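PDB 5GT5: pectate lyase from Paenibacillus sp. 0602, which cleaves pectate by elimination and probably acts, in endo fashion, on pectins of various degrees of methyl esterification, with calcium as likely cofactor. Local coordinates for residues S92-S106 with A116-L130. The protein carries 1 engineered substitution. Numbering follows the deposited sequence.
Sequences SKITVDGFNGLTIFS and AISVKRSSNVIIRNL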
ATOM      1  N   SER A  92      -7.564  27.463   8.382  1.00 10.12           N
ATOM      2  CA  SER A  92      -7.809  26.160   9.006  1.00 10.16           C
ATOM      3  C   SER A  92      -6.829  25.117   8.520  1.00  8.43           C
ATOM      4  O   SER A  92      -6.165  25.285   7.477  1.00  8.08           O
ATOM      5  CB  SER A  92      -9.215  25.666   8.666  1.00  8.93           C
ATOM      6  OG  SER A  92     -10.216  26.551   9.185  1.00  9.70           O
ATOM      7  N   LYS A  93      -6.713  24.048   9.300  1.00  9.56           N
ATOM      8  CA  LYS A  93      -6.053  22.825   8.860  1.00 10.13           C
ATOM      9  C   LYS A  93      -7.089  21.715   8.902  1.00  9.42           C
ATOM     10  O   LYS A  93      -7.715  21.488   9.935  1.00  9.71           O
ATOM     11  CB  LYS A  93      -4.879  22.459   9.763  1.00  8.89           C
ATOM     12  CG  LYS A  93      -4.167  21.222   9.257  1.00 11.32           C
ATOM     13  CD  LYS A  93      -3.048  20.773  10.184  1.00 14.12           C
ATOM     14  CE  LYS A  93      -1.812  21.590   9.935  1.00 24.33           C
ATOM     15  NZ  LYS A  93      -0.664  21.084  10.763  1.00 30.07           N
ATOM     16  N   ILE A  94      -7.280  21.043   7.767  1.00  8.04           N
ATOM     17  CA  ILE A  94      -8.284  19.983   7.648  1.00  7.65           C
ATOM     18  C   ILE A  94      -7.555  18.669   7.515  1.00  8.22           C
ATOM     19  O   ILE A  94      -6.787  18.471   6.567  1.00  9.05           O
ATOM     20  CB  ILE A  94      -9.179  20.213   6.434  1.00  7.04           C
ATOM     21  CG1 ILE A  94      -9.864  21.596   6.509  1.00  8.30           C
ATOM     22  CG2 ILE A  94     -10.185  19.091   6.356  1.00  9.75           C
ATOM     23  CD1 ILE A  94     -10.432  22.093   5.214  1.00 10.55           C
ATOM     24  N   THR A  95      -7.746  17.788   8.500  1.00  7.52           N
ATOM     25  CA  THR A  95      -7.000  16.533   8.542  1.00  9.87           C
ATOM     26  C   THR A  95      -7.877  15.351   8.154  1.00  9.31           C
ATOM     27  O   THR A  95      -8.804  14.991   8.904  1.00 11.64           O
ATOM     28  CB  THR A  95      -6.384  16.278   9.929  1.00  9.71           C
ATOM     29  OG1 THR A  95      -5.486  17.348  10.236  1.00 10.56           O
ATOM     30  CG2 THR A  95      -5.577  14.988   9.924  1.00 12.15           C
ATOM     31  N   VAL A  96      -7.546  14.741   7.017  1.00  8.26           N
ATOM     32  CA  VAL A  96      -8.190  13.540   6.517  1.00  8.67           C
ATOM     33  C   VAL A  96      -7.411  12.378   7.078  1.00  7.31           C
ATOM     34  O   VAL A  96      -6.258  12.144   6.659  1.00  7.93           O
ATOM     35  CB  VAL A  96      -8.111  13.533   4.975  1.00  7.61           C
ATOM     36  CG1 VAL A  96      -8.676  12.269   4.375  1.00  8.20           C
ATOM     37  CG2 VAL A  96      -8.856  14.760   4.395  1.00 10.34           C
ATOM     38  N   ASP A  97      -8.018  11.653   8.025  1.00  6.55           N
ATOM     39  CA  ASP A  97      -7.296  10.689   8.857  1.00  7.06           C
ATOM     40  C   ASP A  97      -7.957   9.317   8.781  1.00  8.03           C
ATOM     41  O   ASP A  97      -9.164   9.178   8.993  1.00  9.84           O
ATOM     42  CB  ASP A  97      -7.315  11.176  10.320  1.00  9.81           C
ATOM     43  CG  ASP A  97      -6.395  10.383  11.244  1.00 12.60           C
ATOM     44  OD1 ASP A  97      -5.797   9.370  10.836  1.00 12.42           O
ATOM     45  OD2 ASP A  97      -6.277  10.796  12.418  1.00 18.40           O
ATOM     46  N   GLY A  98      -7.190   8.309   8.406  1.00  6.14           N
ATOM     47  CA  GLY A  98      -7.691   6.951   8.510  1.00  8.20           C
ATOM     48  C   GLY A  98      -8.644   6.520   7.414  1.00  8.90           C
ATOM     49  O   GLY A  98      -9.388   5.554   7.599  1.00 10.67           O
ATOM     50  N   PHE A  99      -8.660   7.201   6.270  1.00  7.02           N
ATOM     51  CA  PHE A  99      -9.521   6.827   5.159  1.00  6.84           C
ATOM     52  C   PHE A  99      -8.910   5.732   4.302  1.00  7.00           C
ATOM     53  O   PHE A  99      -7.685   5.680   4.149  1.00  8.79           O
ATOM     54  CB  PHE A  99      -9.879   8.062   4.315  1.00  6.20           C
ATOM     55  CG  PHE A  99     -10.992   8.868   4.919  1.00  7.98           C
ATOM     56  CD1 PHE A  99     -10.716   9.776   5.940  1.00  8.62           C
ATOM     57  CD2 PHE A  99     -12.320   8.665   4.542  1.00  8.09           C
ATOM     58  CE1 PHE A  99     -11.772  10.492   6.574  1.00  9.88           C
ATOM     59  CE2 PHE A  99     -13.369   9.371   5.166  1.00  9.29           C
ATOM     60  CZ  PHE A  99     -13.080  10.314   6.168  1.00  8.15           C
ATOM     61  N   ASN A 100      -9.740   4.815   3.812  1.00  8.08           N
ATOM     62  CA  ASN A 100      -9.312   3.844   2.819  1.00  7.64           C
ATOM     63  C   ASN A 100     -10.248   3.838   1.634  1.00  8.41           C
ATOM     64  O   ASN A 100     -11.368   3.313   1.695  1.00  9.01           O
ATOM     65  CB  ASN A 100      -9.231   2.429   3.355  1.00  9.88           C
ATOM     66  CG  ASN A 100      -8.739   1.451   2.285  1.00  8.03           C
ATOM     67  OD1 ASN A 100      -7.901   1.782   1.460  1.00 15.08           O
ATOM     68  ND2 ASN A 100      -9.368   0.290   2.225  1.00 20.99           N
ATOM     69  N   GLY A 101      -9.815   4.474   0.564  1.00  7.75           N
ATOM     70  CA  GLY A 101     -10.599   4.508  -0.643  1.00  8.09           C
ATOM     71  C   GLY A 101     -11.522   5.698  -0.615  1.00  7.59           C
ATOM     72  O   GLY A 101     -12.688   5.590  -0.232  1.00  9.16           O
ATOM     73  N   LEU A 102     -11.013   6.843  -1.037  1.00  7.89           N
ATOM     74  CA  LEU A 102     -11.752   8.095  -0.960  1.00  7.92           C
ATOM     75  C   LEU A 102     -11.432   8.920  -2.185  1.00  6.83           C
ATOM     76  O   LEU A 102     -10.266   9.052  -2.544  1.00  7.75           O
ATOM     77  CB  LEU A 102     -11.340   8.846   0.311  1.00  7.42           C
ATOM     78  CG  LEU A 102     -11.822  10.294   0.437  1.00  7.19           C
ATOM     79  CD1 LEU A 102     -13.337  10.384   0.630  1.00  8.77           C
ATOM     80  CD2 LEU A 102     -11.089  10.986   1.590  1.00  8.89           C
ATOM     81  N   THR A 103     -12.446   9.486  -2.827  1.00  7.68           N
ATOM     82  CA  THR A 103     -12.259  10.449  -3.909  1.00  5.11           C
ATOM     83  C   THR A 103     -12.876  11.784  -3.546  1.00  6.46           C
ATOM     84  O   THR A 103     -14.072  11.861  -3.171  1.00  7.94           O
ATOM     85  CB  THR A 103     -12.891   9.947  -5.213  1.00  7.96           C
ATOM     86  OG1 THR A 103     -12.238   8.722  -5.567  1.00  8.22           O
ATOM     87  CG2 THR A 103     -12.709  10.961  -6.372  1.00  9.38           C
ATOM     88  N   ILE A 104     -12.082  12.845  -3.684  1.00  6.38           N
ATOM     89  CA  ILE A 104     -12.563  14.217  -3.488  1.00  5.43           C
ATOM     90  C   ILE A 104     -12.397  14.949  -4.803  1.00  6.89           C
ATOM     91  O   ILE A 104     -11.309  14.954  -5.364  1.00  7.14           O
ATOM     92  CB  ILE A 104     -11.757  14.946  -2.344  1.00  6.12           C
ATOM     93  CG1 ILE A 104     -11.701  14.083  -1.074  1.00  6.98           C
ATOM     94  CG2 ILE A 104     -12.319  16.335  -2.109  1.00  8.72           C
ATOM     95  CD1 ILE A 104     -10.744  14.641   0.019  1.00  9.71           C
ATOM     96  N   PHE A 105     -13.442  15.577  -5.315  1.00  5.73           N
ATOM     97  CA  PHE A 105     -13.358  16.218  -6.609  1.00  7.42           C
ATOM     98  C   PHE A 105     -14.387  17.322  -6.715  1.00  8.91           C
ATOM     99  O   PHE A 105     -15.250  17.455  -5.832  1.00  8.03           O
ATOM    100  CB  PHE A 105     -13.550  15.193  -7.755  1.00  6.44           C
ATOM    101  CG  PHE A 105     -15.000  14.877  -8.068  1.00  7.10           C
ATOM    102  CD1 PHE A 105     -15.744  14.049  -7.212  1.00  6.50           C
ATOM    103  CD2 PHE A 105     -15.594  15.386  -9.209  1.00  7.41           C
ATOM    104  CE1 PHE A 105     -17.080  13.772  -7.495  1.00  8.84           C
ATOM    105  CE2 PHE A 105     -16.933  15.100  -9.501  1.00  9.48           C
ATOM    106  CZ  PHE A 105     -17.665  14.301  -8.637  1.00  9.60           C
ATOM    107  N   SER A 106     -14.282  18.114  -7.788  1.00  6.84           N
ATOM    108  CA  SER A 106     -15.420  18.962  -8.193  1.00  8.07           C
ATOM    109  C   SER A 106     -15.656  18.822  -9.674  1.00  6.31           C
ATOM    110  O   SER A 106     -14.767  18.424 -10.428  1.00  7.76           O
ATOM    111  CB  SER A 106     -15.190  20.427  -7.826  1.00  7.81           C
ATOM    112  OG  SER A 106     -14.320  21.071  -8.773  1.00  6.74           O
ATOM    113  N   ALA A 116      -5.306  24.531   4.797  1.00  7.11           N
ATOM    114  CA  ALA A 116      -4.377  23.446   4.473  1.00  7.29           C
ATOM    115  C   ALA A 116      -5.081  22.107   4.631  1.00  6.39           C
ATOM    116  O   ALA A 116      -5.916  21.943   5.527  1.00  8.52           O
ATOM    117  CB  ALA A 116      -3.191  23.474   5.448  1.00  7.37           C
ATOM    118  N   ILE A 117      -4.735  21.154   3.770  1.00  6.25           N
ATOM    119  CA  ILE A 117      -5.229  19.768   3.873  1.00  6.42           C
ATOM    120  C   ILE A 117      -4.080  18.857   4.272  1.00  6.42           C
ATOM    121  O   ILE A 117      -3.004  18.899   3.667  1.00  7.31           O
ATOM    122  CB  ILE A 117      -5.854  19.274   2.581  1.00  7.84           C
ATOM    123  CG1 ILE A 117      -7.124  20.098   2.296  1.00 12.35           C
ATOM    124  CG2 ILE A 117      -6.208  17.736   2.696  1.00  8.78           C
ATOM    125  CD1 ILE A 117      -7.794  19.741   1.012  1.00 16.37           C
ATOM    126  N   SER A 118      -4.300  18.055   5.310  1.00  6.67           N
ATOM    127  CA  SER A 118      -3.332  17.062   5.751  1.00  7.66           C
ATOM    128  C   SER A 118      -3.980  15.699   5.594  1.00  9.95           C
ATOM    129  O   SER A 118      -5.074  15.464   6.113  1.00 10.79           O
ATOM    130  CB  SER A 118      -2.970  17.319   7.208  1.00 11.24           C
ATOM    131  OG  SER A 118      -2.166  16.281   7.757  1.00 16.76           O
ATOM    132  N   VAL A 119      -3.342  14.834   4.817  1.00  7.52           N
ATOM    133  CA  VAL A 119      -3.798  13.455   4.671  1.00  7.11           C
ATOM    134  C   VAL A 119      -2.898  12.589   5.511  1.00  5.83           C
ATOM    135  O   VAL A 119      -1.681  12.547   5.303  1.00  8.67           O
ATOM    136  CB  VAL A 119      -3.772  12.992   3.217  1.00  5.89           C
ATOM    137  CG1 VAL A 119      -4.220  11.520   3.109  1.00  8.89           C
ATOM    138  CG2 VAL A 119      -4.645  13.911   2.320  1.00  9.76           C
ATOM    139  N   LYS A 120      -3.461  11.929   6.516  1.00  6.74           N
ATOM    140  CA  LYS A 120      -2.659  11.107   7.439  1.00  5.95           C
ATOM    141  C   LYS A 120      -3.229   9.721   7.514  1.00  6.49           C
ATOM    142  O   LYS A 120      -4.441   9.553   7.546  1.00  7.29           O
ATOM    143  CB  LYS A 120      -2.690  11.662   8.872  1.00  9.03           C
ATOM    144  CG  LYS A 120      -2.024  13.015   9.011  1.00 10.99           C
ATOM    145  CD  LYS A 120      -2.061  13.507  10.452  1.00 12.39           C
ATOM    146  CE  LYS A 120      -1.327  14.849  10.618  1.00 22.43           C
ATOM    147  NZ  LYS A 120      -1.352  15.263  12.055  1.00 28.72           N
ATOM    148  N   ARG A 121      -2.336   8.746   7.547  1.00  7.05           N
ATOM    149  CA  ARG A 121      -2.732   7.354   7.848  1.00  7.72           C
ATOM    150  C   ARG A 121      -3.873   6.896   6.930  1.00  5.25           C
ATOM    151  O   ARG A 121      -4.806   6.215   7.368  1.00  7.53           O
ATOM    152  CB  ARG A 121      -3.109   7.217   9.326  1.00  8.95           C
ATOM    153  CG  ARG A 121      -1.951   7.410  10.292  1.00 11.32           C
ATOM    154  CD  ARG A 121      -2.439   7.492  11.743  1.00 12.11           C
ATOM    155  NE  ARG A 121      -3.161   8.726  12.060  1.00 15.74           N
ATOM    156  CZ  ARG A 121      -2.613   9.821  12.590  1.00 18.49           C
ATOM    157  NH1 ARG A 121      -1.306   9.866  12.845  1.00 23.03           N
ATOM    158  NH2 ARG A 121      -3.378  10.880  12.847  1.00 19.06           N
ATOM    159  N   SER A 122      -3.816   7.287   5.658  1.00  5.21           N
ATOM    160  CA  SER A 122      -4.877   6.970   4.706  1.00  6.60           C
ATOM    161  C   SER A 122      -4.327   6.214   3.508  1.00  7.30           C
ATOM    162  O   SER A 122      -3.116   6.224   3.213  1.00  7.67           O
ATOM    163  CB  SER A 122      -5.546   8.260   4.252  1.00  7.38           C
ATOM    164  OG  SER A 122      -6.263   8.875   5.329  1.00  6.66           O
ATOM    165  N   SER A 123      -5.213   5.536   2.794  1.00  7.73           N
ATOM    166  CA  SER A 123      -4.819   4.791   1.609  1.00  7.79           C
ATOM    167  C   SER A 123      -5.832   5.000   0.517  1.00  6.28           C
ATOM    168  O   SER A 123      -7.037   5.197   0.770  1.00  6.49           O
ATOM    169  CB  SER A 123      -4.681   3.305   1.913  1.00 10.15           C
ATOM    170  OG  SER A 123      -5.872   2.836   2.515  1.00 18.94           O
ATOM    171  N   ASN A 124      -5.331   4.950  -0.716  1.00  6.33           N
ATOM    172  CA  ASN A 124      -6.140   5.028  -1.919  1.00  6.85           C
ATOM    173  C   ASN A 124      -7.044   6.264  -1.930  1.00  5.59           C
ATOM    174  O   ASN A 124      -8.279   6.198  -1.940  1.00  6.35           O
ATOM    175  CB  ASN A 124      -6.917   3.723  -2.082  1.00  7.76           C
ATOM    176  CG  ASN A 124      -5.991   2.573  -2.328  1.00  8.06           C
ATOM    177  OD1 ASN A 124      -5.028   2.699  -3.074  1.00 10.98           O
ATOM    178  ND2 ASN A 124      -6.199   1.489  -1.587  1.00 12.24           N
ATOM    179  N   VAL A 125      -6.387   7.415  -1.928  1.00  5.90           N
ATOM    180  CA  VAL A 125      -7.044   8.715  -1.953  1.00  6.38           C
ATOM    181  C   VAL A 125      -6.854   9.348  -3.320  1.00  6.04           C
ATOM    182  O   VAL A 125      -5.714   9.361  -3.834  1.00  5.77           O
ATOM    183  CB  VAL A 125      -6.468   9.638  -0.850  1.00  7.96           C
ATOM    184  CG1 VAL A 125      -7.067  11.067  -0.969  1.00  8.51           C
ATOM    185  CG2 VAL A 125      -6.722   9.028   0.554  1.00  9.68           C
ATOM    186  N   ILE A 126      -7.934   9.853  -3.901  1.00  6.28           N
ATOM    187  CA  ILE A 126      -7.892  10.551  -5.187  1.00  6.15           C
ATOM    188  C   ILE A 126      -8.441  11.962  -4.952  1.00  5.67           C
ATOM    189  O   ILE A 126      -9.506  12.128  -4.329  1.00  7.43           O
ATOM    190  CB  ILE A 126      -8.729   9.815  -6.256  1.00  6.87           C
ATOM    191  CG1 ILE A 126      -8.122   8.437  -6.536  1.00  8.15           C
ATOM    192  CG2 ILE A 126      -8.899  10.688  -7.510  1.00  8.35           C
ATOM    193  CD1 ILE A 126      -8.877   7.651  -7.619  1.00  9.38           C
ATOM    194  N   ILE A 127      -7.703  12.969  -5.419  1.00  5.19           N
ATOM    195  CA  ILE A 127      -8.087  14.386  -5.308  1.00  4.77           C
ATOM    196  C   ILE A 127      -7.999  14.987  -6.705  1.00  5.66           C
ATOM    197  O   ILE A 127      -6.908  15.048  -7.291  1.00  6.64           O
ATOM    198  CB  ILE A 127      -7.193  15.143  -4.336  1.00  4.35           C
ATOM    199  CG1 ILE A 127      -7.292  14.518  -2.942  1.00  5.74           C
ATOM    200  CG2 ILE A 127      -7.567  16.637  -4.340  1.00  6.38           C
ATOM    201  CD1 ILE A 127      -6.222  15.005  -1.953  1.00  8.65           C
ATOM    202  N   ARG A 128      -9.139  15.409  -7.271  1.00  5.98           N
ATOM    203  CA  ARG A 128      -9.133  15.868  -8.668  1.00  6.10           C
ATOM    204  C   ARG A 128      -9.973  17.096  -8.944  1.00  5.31           C
ATOM    205  O   ARG A 128     -11.050  17.326  -8.342  1.00  6.27           O
ATOM    206  CB  ARG A 128      -9.583  14.740  -9.621  1.00  5.89           C
ATOM    207  CG  ARG A 128      -8.615  13.559  -9.626  1.00  5.75           C
ATOM    208  CD  ARG A 128      -9.149  12.446 -10.511  1.00  6.60           C
ATOM    209  NE  ARG A 128      -8.806  12.632 -11.924  1.00  7.93           N
ATOM    210  CZ  ARG A 128      -9.246  11.842 -12.902  1.00  8.14           C
ATOM    211  NH1 ARG A 128     -10.124  10.871 -12.631  1.00  9.06           N
ATOM    212  NH2 ARG A 128      -8.820  12.027 -14.153  1.00 10.18           N
ATOM    213  N   ASN A 129      -9.492  17.883  -9.916  1.00  5.31           N
ATOM    214  CA  ASN A 129     -10.244  19.037 -10.450  1.00  5.51           C
ATOM    215  C   ASN A 129     -10.605  20.079  -9.409  1.00  6.09           C
ATOM    216  O   ASN A 129     -11.745  20.606  -9.391  1.00  7.08           O
ATOM    217  CB  ASN A 129     -11.493  18.581 -11.221  1.00  6.02           C
ATOM    218  CG  ASN A 129     -11.883  19.576 -12.272  1.00  5.46           C
ATOM    219  OD1 ASN A 129     -11.015  20.248 -12.837  1.00  6.90           O
ATOM    220  ND2 ASN A 129     -13.164  19.671 -12.570  1.00  7.40           N
ATOM    221  N   LEU A 130      -9.647  20.379  -8.536  1.00  6.09           N
ATOM    222  CA  LEU A 130      -9.795  21.424  -7.531  1.00  6.36           C
ATOM    223  C   LEU A 130      -8.677  22.432  -7.662  1.00  6.03           C
ATOM    224  O   LEU A 130      -7.524  22.077  -8.003  1.00  6.88           O
ATOM    225  CB  LEU A 130      -9.768  20.837  -6.139  1.00  7.48           C
ATOM    226  CG  LEU A 130     -10.970  19.955  -5.874  1.00  6.73           C
ATOM    227  CD1 LEU A 130     -10.670  19.107  -4.670  1.00 10.20           C
ATOM    228  CD2 LEU A 130     -12.172  20.852  -5.611  1.00  9.21           C
TER
HETATM  229  O   HOH W   1      -3.297  17.179  11.986  1.00 37.95           O
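Strand 92-97 runs parallel to strand 116-120, their axes 4.6 Å apart at 20°. Both segments then turn a corner, at Gly101 and Asn124, and pair again as parallel strands 102-106 and 125-128, 5° apart. The register holds through both corners, from Lys93 beside Ala116 to Ile104 beside Ile127. Backbone bonds continue through the bends, as from Gly101 N to Ser123 O and from Leu102 N to Asn124 O.

Just past the end of strand 116-120, Arg121 grips Asp97 side-on. Arg121 NE meets Asp97 OD1 at 3.0 Å. Arg121 NH2 reaches Asp97 OD2 at 2.9 Å, nearly straight but from above the carboxylate plane. With CG anti to the backbone N (chi1 -170°), the Asp97 carboxylate comes within reach of Arg121. An alanine here would remove both acceptors and would probably cost the guanidinium its two-bond hold and let it swing. Arg121 NH1 also makes a weak, long ion pair with Glu158.

Ser122 OG takes the N-H of Phe99 (3.1 Å) and donates to Lys120 O, which also accepts from Gly98 N. Ser123 OG donates to Asn100 OD1 at 2.5 Å, from above the amide plane. A water joins Thr95 OG1 to Lys120 NZ. Val96, Ile117 and Val119 share the inner face, where Val96 CG2 lies 4.3 Å from Ile117 CG2. At the far end Ser106 OG donates to Asn129 O (2.7 Å), while Asn129 ND2 returns a bond to Ser106 O.

Ala116 lies near Asp152, a probable calcium ligand. Successive coils stacked in register are characteristic of the right-handed parallel beta-helix of polysaccharide lyase family 1.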